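Aldehyde reductase YahK (PDB 1UUF) catalyses the NADPH-dependent reduction of a wide range of aldehydes to the corresponding primary alcohols, using zinc as cofactor. Local coordinates at residues A174-A179 against G207-K212. Sequence-based numbering, arbitrary orientation.
Sequences APLLCA and GHMGIK. With ZN (zinc ion), chain C.
Beside the catalytic zinc site of this zinc-containing alcohol dehydrogenase, Leu-176 and Ala-179 of helix 176-189 pack against Met-209 of helix 205-216, the helix that follows the first strand of the Rossmann-type nucleotide-binding domain. Gly-207 fits the last glycine of a GxGxxG pattern at that strand-turn-helix, and Met-209 lies two residues on, its CB directed at the 174-179 segment. The contact is buried and wholly apolar between side chains. With chi1 at -77° the CG of Met-209 stands beside its own backbone N and rests 4.2 Å from CB of Ala-179; bends at chi2 and chi3 then curl the thioether back, turning the terminal methyl to Leu-176. There CE of Met-209 meets CD2 of Leu-176 at 3.4 Å, tighter than a usual carbon-carbon contact, and the two side chains cross at about a right angle. The sulfur also borders this branch, SD of Met-209 lying 4.1 Å from CD2 of Leu-176. Leu-176 is covered further by Met-323, Leu-324 and Cys-327 of helix 317-330. Cys-178, between Leu-176 and Ala-179 in sequence, faces the metal instead: its SG, anti to the backbone N (chi1 -178°), binds the zinc that Cys-60 and His-82 also hold. Next to it, the backbone N of Ala-179 is hydrogen-bonded to OE2 of Glu-83, the neighbour of His-82 in sequence. A water completes four ligands about the metal, its oxygen 2.3 Å from zinc and the SG of Cys-178 2.4 Å from it.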
loop_
_atom_site.group_PDB
_atom_site.type_symbol
_atom_site.label_atom_id
_atom_site.label_comp_id
_atom_site.label_asym_id
_atom_site.label_seq_id
_atom_site.Cartn_x
_atom_site.Cartn_y
_atom_site.Cartn_z
ATOM N N ALA A 174 -15.562 14.318 -22.994
ATOM C CA ALA A 174 -14.577 15.212 -22.399
ATOM C C ALA A 174 -14.037 14.809 -21.021
ATOM O O ALA A 174 -12.828 14.687 -20.844
ATOM C CB ALA A 174 -15.134 16.638 -22.357
ATOM N N PRO A 175 -14.922 14.581 -20.031
ATOM C CA PRO A 175 -14.458 14.198 -18.691
ATOM C C PRO A 175 -13.628 12.912 -18.628
ATOM O O PRO A 175 -12.918 12.669 -17.652
ATOM C CB PRO A 175 -15.759 14.087 -17.892
ATOM C CG PRO A 175 -16.679 15.047 -18.600
ATOM C CD PRO A 175 -16.388 14.727 -20.048
ATOM N N LEU A 176 -13.712 12.082 -19.659
ATOM C CA LEU A 176 -12.945 10.846 -19.666
ATOM C C LEU A 176 -11.447 11.145 -19.670
ATOM O O LEU A 176 -10.655 10.371 -19.139
ATOM C CB LEU A 176 -13.300 10.003 -20.894
ATOM C CG LEU A 176 -14.740 9.487 -20.993
ATOM C CD1 LEU A 176 -14.882 8.602 -22.228
ATOM C CD2 LEU A 176 -15.090 8.699 -19.747
ATOM N N LEU A 177 -11.068 12.279 -20.253
ATOM C CA LEU A 177 -9.660 12.659 -20.350
ATOM C C LEU A 177 -8.919 12.860 -19.027
ATOM O O LEU A 177 -7.686 12.915 -19.004
ATOM C CB LEU A 177 -9.518 13.889 -21.249
ATOM C CG LEU A 177 -9.583 13.592 -22.760
ATOM C CD1 LEU A 177 -8.422 12.680 -23.155
ATOM C CD2 LEU A 177 -10.909 12.940 -23.124
ATOM N N CYS A 178 -9.657 12.999 -17.929
ATOM C CA CYS A 178 -9.020 13.104 -16.618
ATOM C C CYS A 178 -9.793 12.270 -15.609
ATOM O O CYS A 178 -9.278 11.275 -15.103
ATOM C CB CYS A 178 -8.925 14.541 -16.106
ATOM S SG CYS A 178 -8.069 14.561 -14.480
ATOM N N ALA A 179 -11.032 12.665 -15.321
ATOM C CA ALA A 179 -11.841 11.919 -14.368
ATOM C C ALA A 179 -11.900 10.453 -14.779
ATOM O O ALA A 179 -11.786 9.556 -13.944
ATOM C CB ALA A 179 -13.247 12.500 -14.300
ATOM N N GLY A 207 -16.059 9.654 -8.658
ATOM C CA GLY A 207 -16.839 8.512 -8.224
ATOM C C GLY A 207 -17.794 7.962 -9.268
ATOM O O GLY A 207 -17.878 6.746 -9.461
ATOM N N HIS A 208 -18.522 8.841 -9.951
ATOM C CA HIS A 208 -19.470 8.361 -10.944
ATOM C C HIS A 208 -18.765 7.634 -12.089
ATOM O O HIS A 208 -19.306 6.675 -12.640
ATOM C CB HIS A 208 -20.389 9.513 -11.421
ATOM C CG HIS A 208 -20.033 10.108 -12.751
ATOM N ND1 HIS A 208 -18.924 10.901 -12.947
ATOM C CD2 HIS A 208 -20.695 10.090 -13.934
ATOM C CE1 HIS A 208 -18.917 11.348 -14.191
ATOM N NE2 HIS A 208 -19.982 10.872 -14.811
ATOM N N MET A 209 -17.543 8.048 -12.420
ATOM C CA MET A 209 -16.798 7.371 -13.480
ATOM C C MET A 209 -16.260 6.044 -12.957
ATOM O O MET A 209 -16.197 5.057 -13.690
ATOM C CB MET A 209 -15.626 8.223 -13.978
ATOM C CG MET A 209 -16.019 9.364 -14.905
ATOM S SD MET A 209 -17.162 8.874 -16.228
ATOM C CE MET A 209 -16.393 7.390 -16.879
ATOM N N GLY A 210 -15.866 6.024 -11.687
ATOM C CA GLY A 210 -15.347 4.796 -11.102
ATOM C C GLY A 210 -16.404 3.705 -11.100
ATOM O O GLY A 210 -16.119 2.537 -11.379
ATOM N N ILE A 211 -17.638 4.082 -10.787
ATOM C CA ILE A 211 -18.734 3.122 -10.765
ATOM C C ILE A 211 -19.033 2.637 -12.184
ATOM O O ILE A 211 -19.122 1.437 -12.433
ATOM C CB ILE A 211 -19.995 3.755 -10.145
ATOM C CG1 ILE A 211 -19.710 4.113 -8.683
ATOM C CG2 ILE A 211 -21.174 2.790 -10.239
ATOM C CD1 ILE A 211 -20.825 4.885 -8.003
ATOM N N LYS A 212 -19.186 3.578 -13.112
ATOM C CA LYS A 212 -19.461 3.232 -14.503
ATOM C C LYS A 212 -18.411 2.277 -15.062
ATOM O O LYS A 212 -18.735 1.263 -15.689
ATOM C CB LYS A 212 -19.463 4.489 -15.378
ATOM C CG LYS A 212 -20.695 5.366 -15.286
ATOM C CD LYS A 212 -20.436 6.667 -16.046
ATOM C CE LYS A 212 -21.674 7.541 -16.166
ATOM N NZ LYS A 212 -22.532 7.132 -17.314
HETATM ZN ZN ZN C . -8.135 16.777 -13.567
HETATM O O HOH W 1 -6.545 16.373 -11.968
#